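Local coordinates for uncharacterized protein (Plasmodium falciparum, PDB 1ZSO) that is of unknown function but may bind zinc, as is assumed for its family, and folds without helices into antiparallel beta sheets, at residues 30-35 / 115-120; 34-39 / 50-55. One frame throughout, in Å; residues are numbered along the deposited sequence.

How the interactions relate
Both contacts start from the same part of the chain, sharing Trp34 and Ile35, and their centres lie about 6 Å apart. Strand 34-40 is the middle strand of a three-stranded antiparallel sheet: interaction 1 (30-35 / 115-120) lies at its border with strand 112-117, interaction 2 (34-39 / 50-55) at its border with strand 46-52. Trp34 meets Phe117 in the first and Phe52 in the second, so one indole touches an aromatic ring from each flanking strand. Asn37 extends the pairing of strand 34-40 with strand 112-117: Ile115 N and Asn37 O are 2.8 Å apart, a probable hydrogen bond, and Ile115 and Asp116 both face Asn37 in a classic beta bulge.

Interaction 1 (30-35 / 115-120); sequences DEYLWI and IDFFPS
Tyr32 and Phe117 both hold CG anti to the backbone N (chi1 -175° and 170°), and the two side chains meet at the phenol oxygen, with Tyr32 OH 3.7 Å from Phe117 CZ. The same oxygen accepts a hydrogen bond from the backbone of the incoming loop, Ser120 N to Tyr32 OH at 3.1 Å. Ser120 OG comes within 3.0 Å of Tyr32 CE1 and is hydrogen-bonded to Asn122 OD1. Just past the end of strand 112-117, Phe118 N donates to Ile35 O at 3.2 Å, from 43° above the carbonyl plane. Beyond that bond the chains part and one water fills in: it donates to Phe118 O at 2.6 Å and to Leu33 O at 2.9 Å, bonds to Tyr32 OH, and accepts weakly from Ile35 N. Trp34 and Phe117 touch rim to rim, CE3 to CE1 at 3.6 Å, while Tyr161 meets the Phe117 ring edge-to-face. The side chains of Ile35 and Phe118 cross at about a right angle, CG2 to CB at 3.9 Å. The pairing of strands 34-40 and 112-117 thus gives way, where the first begins and the second ends, to a water-mediated junction, in which the water and a tyrosine hydroxyl satisfy backbone polar groups within a largely apolar surround.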
loop_
_atom_site.group_PDB
_atom_site.type_symbol
_atom_site.label_atom_id
_atom_site.label_comp_id
_atom_site.label_asym_id
_atom_site.label_seq_id
_atom_site.Cartn_x
_atom_site.Cartn_y
_atom_site.Cartn_z
ATOM N N ASP B 30 1.168 14.197 9.823
ATOM C CA ASP B 30 1.468 13.479 8.581
ATOM C C ASP B 30 1.759 12.012 8.798
ATOM O O ASP B 30 1.603 11.219 7.878
ATOM C CB ASP B 30 2.662 14.108 7.884
ATOM C CG ASP B 30 2.317 15.413 7.193
ATOM O OD1 ASP B 30 1.160 15.860 7.311
ATOM O OD2 ASP B 30 3.211 15.991 6.523
ATOM N N GLU B 31 2.199 11.673 10.010
ATOM C CA GLU B 31 2.440 10.295 10.425
ATOM C C GLU B 31 1.120 9.519 10.621
ATOM O O GLU B 31 1.123 8.305 10.682
ATOM C CB GLU B 31 3.264 10.250 11.739
ATOM C CG GLU B 31 4.582 11.061 11.744
ATOM C CD GLU B 31 5.260 11.148 13.153
ATOM O OE1 GLU B 31 5.198 10.151 13.926
ATOM O OE2 GLU B 31 5.875 12.208 13.484
ATOM N N TYR B 32 -0.011 10.208 10.716
ATOM C CA TYR B 32 -1.226 9.537 11.063
ATOM C C TYR B 32 -1.473 8.334 10.132
ATOM O O TYR B 32 -1.363 8.406 8.880
ATOM C CB TYR B 32 -2.442 10.498 11.076
ATOM C CG TYR B 32 -3.684 9.793 11.551
ATOM C CD1 TYR B 32 -3.904 9.577 12.887
ATOM C CD2 TYR B 32 -4.574 9.227 10.644
ATOM C CE1 TYR B 32 -5.025 8.866 13.319
ATOM C CE2 TYR B 32 -5.663 8.522 11.057
ATOM C CZ TYR B 32 -5.903 8.355 12.411
ATOM O OH TYR B 32 -6.997 7.621 12.827
ATOM N N LEU B 33 -1.816 7.216 10.768
ATOM C CA LEU B 33 -2.084 5.975 10.044
ATOM C C LEU B 33 -3.551 5.816 9.705
ATOM O O LEU B 33 -4.347 5.466 10.594
ATOM C CB LEU B 33 -1.630 4.759 10.844
ATOM C CG LEU B 33 -1.638 3.541 9.943
ATOM C CD1 LEU B 33 -0.673 3.799 8.806
ATOM C CD2 LEU B 33 -1.247 2.281 10.689
ATOM N N TRP B 34 -3.921 6.056 8.439
ATOM C CA TRP B 34 -5.336 5.836 8.017
ATOM C C TRP B 34 -5.574 4.352 7.790
ATOM O O TRP B 34 -4.723 3.653 7.183
ATOM C CB TRP B 34 -5.686 6.621 6.751
ATOM C CG TRP B 34 -5.557 8.045 6.949
ATOM C CD1 TRP B 34 -4.503 8.816 6.630
ATOM C CD2 TRP B 34 -6.505 8.901 7.592
ATOM N NE1 TRP B 34 -4.739 10.116 6.983
ATOM C CE2 TRP B 34 -5.964 10.193 7.586
ATOM C CE3 TRP B 34 -7.778 8.707 8.122
ATOM C CZ2 TRP B 34 -6.631 11.276 8.140
ATOM C CZ3 TRP B 34 -8.425 9.772 8.685
ATOM C CH2 TRP B 34 -7.863 11.044 8.670
ATOM N N ILE B 35 -6.701 3.879 8.330
ATOM C CA ILE B 35 -7.092 2.456 8.346
ATOM C C ILE B 35 -8.561 2.349 7.916
ATOM O O ILE B 35 -9.462 3.071 8.390
ATOM C CB ILE B 35 -6.846 1.840 9.716
ATOM C CG1 ILE B 35 -5.395 2.102 10.138
ATOM C CG2 ILE B 35 -7.103 0.324 9.704
ATOM C CD1 ILE B 35 -5.118 1.840 11.562
ATOM N N ILE B 115 -15.651 1.817 3.446
ATOM C CA ILE B 115 -16.789 1.222 4.160
ATOM C C ILE B 115 -16.738 1.584 5.671
ATOM O O ILE B 115 -17.652 2.221 6.227
ATOM C CB ILE B 115 -16.827 -0.328 3.941
ATOM C CG1 ILE B 115 -16.942 -0.674 2.457
ATOM C CG2 ILE B 115 -17.979 -0.959 4.651
ATOM C CD1 ILE B 115 -18.231 -0.209 1.797
ATOM N N ASP B 116 -15.636 1.186 6.303
ATOM C CA ASP B 116 -15.447 1.303 7.730
ATOM C C ASP B 116 -14.133 2.016 7.961
ATOM O O ASP B 116 -13.159 1.689 7.334
ATOM C CB ASP B 116 -15.322 -0.081 8.374
ATOM C CG ASP B 116 -16.570 -0.918 8.224
ATOM O OD1 ASP B 116 -17.676 -0.396 8.511
ATOM O OD2 ASP B 116 -16.449 -2.118 7.846
ATOM N N PHE B 117 -14.135 2.965 8.891
ATOM C CA PHE B 117 -12.968 3.687 9.346
ATOM C C PHE B 117 -12.581 3.175 10.732
ATOM O O PHE B 117 -13.444 2.836 11.550
ATOM C CB PHE B 117 -13.349 5.155 9.434
ATOM C CG PHE B 117 -12.337 5.997 10.096
ATOM C CD1 PHE B 117 -11.058 6.091 9.579
ATOM C CD2 PHE B 117 -12.652 6.703 11.242
ATOM C CE1 PHE B 117 -10.100 6.874 10.211
ATOM C CE2 PHE B 117 -11.695 7.484 11.866
ATOM C CZ PHE B 117 -10.427 7.576 11.352
ATOM N N PHE B 118 -11.285 3.096 10.976
ATOM C CA PHE B 118 -10.752 2.686 12.244
ATOM C C PHE B 118 -9.785 3.710 12.768
ATOM O O PHE B 118 -8.691 3.785 12.309
ATOM C CB PHE B 118 -10.049 1.350 12.122
ATOM C CG PHE B 118 -10.954 0.270 11.680
ATOM C CD1 PHE B 118 -11.231 0.102 10.336
ATOM C CD2 PHE B 118 -11.586 -0.549 12.606
ATOM C CE1 PHE B 118 -12.112 -0.891 9.913
ATOM C CE2 PHE B 118 -12.451 -1.545 12.191
ATOM C CZ PHE B 118 -12.727 -1.690 10.825
ATOM N N PRO B 119 -10.184 4.476 13.782
ATOM C CA PRO B 119 -9.238 5.392 14.398
ATOM C C PRO B 119 -8.058 4.629 14.942
ATOM O O PRO B 119 -8.213 3.499 15.433
ATOM C CB PRO B 119 -10.033 6.046 15.543
ATOM C CG PRO B 119 -11.244 5.255 15.700
ATOM C CD PRO B 119 -11.506 4.513 14.418
ATOM N N SER B 120 -6.878 5.224 14.809
ATOM C CA SER B 120 -5.664 4.542 15.171
ATOM C C SER B 120 -5.202 5.133 16.490
ATOM O O SER B 120 -5.998 5.690 17.230
ATOM C CB SER B 120 -4.621 4.658 14.045
ATOM O OG SER B 120 -4.231 6.010 13.834
HETATM O O HOH W 1 -7.213 5.418 10.905
#

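Interaction 2 (34-39 / 50-55); sequences WIFNIR and IQFRKT
Trp34 pairs with Phe52, and Phe36 with Ile50, in the beta hairpin of strands 34-40 and 46-52, each as an antiparallel hydrogen-bonded pair. Both pairs are bonded in both directions; Trp34 N reaches Phe52 O at 2.8 Å, and Ile50 N reaches Phe36 O at 2.9 Å. All four side chains lie on the buried face of the hairpin and pack closely. Phe52 sets CG between its backbone N and carbonyl carbon (chi1 70°), and its ring receives Trp34 CB over one face as a CH-pi contact, 3.9 Å from the centroid. The indole itself is slid aside and barely overlaps that ring. Phe36 meets the same phenyl with its edge, CD2 to Phe52 CE2 at 3.9 Å. Next along, Ile38 and Ile50 cross at about a right angle, CG2 to CD1 at 3.8 Å, and Ile82 of strand 80-85 packs against both Ile50 and Phe52. The other face is looser and partly exposed: Ile35 and Gln51 form a non-hydrogen-bonded pair whose side chains come no nearer than 4.4 Å, CG1 to CG. Gln51 NE2 instead donates to Lys72 O of the second subunit. Between the strands, Gln51 CA makes a CA-H...O contact of 3.1 Å with Trp34 O.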
loop_
_atom_site.group_PDB
_atom_site.type_symbol
_atom_site.label_atom_id
_atom_site.label_comp_id
_atom_site.label_asym_id
_atom_site.label_seq_id
_atom_site.Cartn_x
_atom_site.Cartn_y
_atom_site.Cartn_z
ATOM N N TRP B 34 -3.921 6.056 8.439
ATOM C CA TRP B 34 -5.336 5.836 8.017
ATOM C C TRP B 34 -5.574 4.352 7.790
ATOM O O TRP B 34 -4.723 3.653 7.183
ATOM C CB TRP B 34 -5.686 6.621 6.751
ATOM C CG TRP B 34 -5.557 8.045 6.949
ATOM C CD1 TRP B 34 -4.503 8.816 6.630
ATOM C CD2 TRP B 34 -6.505 8.901 7.592
ATOM N NE1 TRP B 34 -4.739 10.116 6.983
ATOM C CE2 TRP B 34 -5.964 10.193 7.586
ATOM C CE3 TRP B 34 -7.778 8.707 8.122
ATOM C CZ2 TRP B 34 -6.631 11.276 8.140
ATOM C CZ3 TRP B 34 -8.425 9.772 8.685
ATOM C CH2 TRP B 34 -7.863 11.044 8.670
ATOM N N ILE B 35 -6.701 3.879 8.330
ATOM C CA ILE B 35 -7.092 2.456 8.346
ATOM C C ILE B 35 -8.561 2.349 7.916
ATOM O O ILE B 35 -9.462 3.071 8.390
ATOM C CB ILE B 35 -6.846 1.840 9.716
ATOM C CG1 ILE B 35 -5.395 2.102 10.138
ATOM C CG2 ILE B 35 -7.103 0.324 9.704
ATOM C CD1 ILE B 35 -5.118 1.840 11.562
ATOM N N PHE B 36 -8.817 1.498 6.955
ATOM C CA PHE B 36 -10.178 1.383 6.426
ATOM C C PHE B 36 -10.430 -0.038 6.064
ATOM O O PHE B 36 -9.494 -0.790 5.738
ATOM C CB PHE B 36 -10.345 2.228 5.162
ATOM C CG PHE B 36 -10.379 3.713 5.420
ATOM C CD1 PHE B 36 -11.521 4.306 5.890
ATOM C CD2 PHE B 36 -9.269 4.499 5.177
ATOM C CE1 PHE B 36 -11.560 5.687 6.150
ATOM C CE2 PHE B 36 -9.291 5.857 5.426
ATOM C CZ PHE B 36 -10.446 6.455 5.908
ATOM N N ASN B 37 -11.704 -0.402 6.129
ATOM C CA ASN B 37 -12.188 -1.457 5.303
ATOM C C ASN B 37 -12.783 -0.858 4.024
ATOM O O ASN B 37 -13.592 0.075 4.056
ATOM C CB ASN B 37 -13.266 -2.266 5.987
ATOM C CG ASN B 37 -12.798 -3.008 7.215
ATOM O OD1 ASN B 37 -11.622 -3.306 7.424
ATOM N ND2 ASN B 37 -13.777 -3.366 8.034
ATOM N N ILE B 38 -12.377 -1.427 2.896
ATOM C CA ILE B 38 -12.843 -0.988 1.583
ATOM C C ILE B 38 -13.539 -2.074 0.764
ATOM O O ILE B 38 -13.490 -3.272 1.080
ATOM C CB ILE B 38 -11.680 -0.436 0.769
ATOM C CG1 ILE B 38 -10.693 -1.568 0.464
ATOM C CG2 ILE B 38 -11.032 0.755 1.565
ATOM C CD1 ILE B 38 -9.715 -1.285 -0.691
ATOM N N ARG B 39 -14.183 -1.613 -0.298
ATOM C CA ARG B 39 -14.833 -2.475 -1.277
ATOM C C ARG B 39 -14.591 -1.956 -2.699
ATOM O O ARG B 39 -14.440 -0.747 -2.953
ATOM C CB ARG B 39 -16.331 -2.548 -1.003
ATOM C CG ARG B 39 -17.071 -3.664 -1.764
ATOM C CD ARG B 39 -18.511 -3.273 -1.842
ATOM N NE ARG B 39 -19.280 -4.045 -2.806
ATOM C CZ ARG B 39 -20.072 -5.060 -2.472
ATOM N NH1 ARG B 39 -20.157 -5.446 -1.195
ATOM N NH2 ARG B 39 -20.758 -5.709 -3.425
ATOM N N ILE B 50 -6.825 -1.826 5.311
ATOM C CA ILE B 50 -5.801 -1.255 4.507
ATOM C C ILE B 50 -5.255 -0.150 5.347
ATOM O O ILE B 50 -5.978 0.426 6.201
ATOM C CB ILE B 50 -6.283 -0.697 3.164
ATOM C CG1 ILE B 50 -7.258 0.470 3.361
ATOM C CG2 ILE B 50 -6.890 -1.789 2.352
ATOM C CD1 ILE B 50 -7.322 1.343 2.215
ATOM N N GLN B 51 -3.987 0.149 5.115
ATOM C CA GLN B 51 -3.296 1.167 5.901
ATOM C C GLN B 51 -2.512 2.132 4.987
ATOM O O GLN B 51 -1.806 1.745 4.032
ATOM C CB GLN B 51 -2.346 0.521 6.925
ATOM C CG GLN B 51 -2.912 -0.613 7.763
ATOM C CD GLN B 51 -1.851 -1.268 8.616
ATOM O OE1 GLN B 51 -0.685 -1.205 8.297
ATOM N NE2 GLN B 51 -2.251 -1.880 9.717
ATOM N N PHE B 52 -2.588 3.395 5.289
ATOM C CA PHE B 52 -1.777 4.341 4.499
ATOM C C PHE B 52 -1.638 5.642 5.221
ATOM O O PHE B 52 -2.413 5.921 6.113
ATOM C CB PHE B 52 -2.359 4.557 3.079
ATOM C CG PHE B 52 -3.650 5.326 3.054
ATOM C CD1 PHE B 52 -3.644 6.707 2.971
ATOM C CD2 PHE B 52 -4.856 4.664 3.083
ATOM C CE1 PHE B 52 -4.794 7.405 2.970
ATOM C CE2 PHE B 52 -6.025 5.347 3.100
ATOM C CZ PHE B 52 -6.010 6.713 3.023
ATOM N N ARG B 53 -0.649 6.434 4.810
ATOM C CA ARG B 53 -0.447 7.831 5.266
ATOM C C ARG B 53 -0.609 8.827 4.130
ATOM O O ARG B 53 -0.314 8.508 2.987
ATOM C CB ARG B 53 0.953 8.014 5.830
ATOM C CG ARG B 53 1.170 7.305 7.163
ATOM C CD ARG B 53 2.501 6.591 7.168
ATOM N NE ARG B 53 2.580 5.681 6.008
ATOM C CZ ARG B 53 2.148 4.416 6.006
ATOM N NH1 ARG B 53 1.646 3.885 7.121
ATOM N NH2 ARG B 53 2.231 3.683 4.891
ATOM N N LYS B 54 -0.994 10.062 4.463
ATOM C CA LYS B 54 -1.256 11.099 3.450
ATOM C C LYS B 54 0.036 11.503 2.699
ATOM O O LYS B 54 -0.007 12.242 1.737
ATOM C CB LYS B 54 -1.907 12.341 4.115
ATOM C CG LYS B 54 -0.873 13.316 4.700
ATOM C CD LYS B 54 -1.386 14.054 5.896
ATOM C CE LYS B 54 -1.960 15.390 5.557
ATOM N NZ LYS B 54 -2.701 15.957 6.766
ATOM N N THR B 55 1.191 11.040 3.177
ATOM C CA THR B 55 2.475 11.401 2.595
ATOM C C THR B 55 2.948 10.327 1.639
ATOM O O THR B 55 3.930 10.550 0.925
ATOM C CB THR B 55 3.573 11.546 3.685
ATOM O OG1 THR B 55 3.578 10.374 4.462
ATOM C CG2 THR B 55 3.307 12.756 4.628
#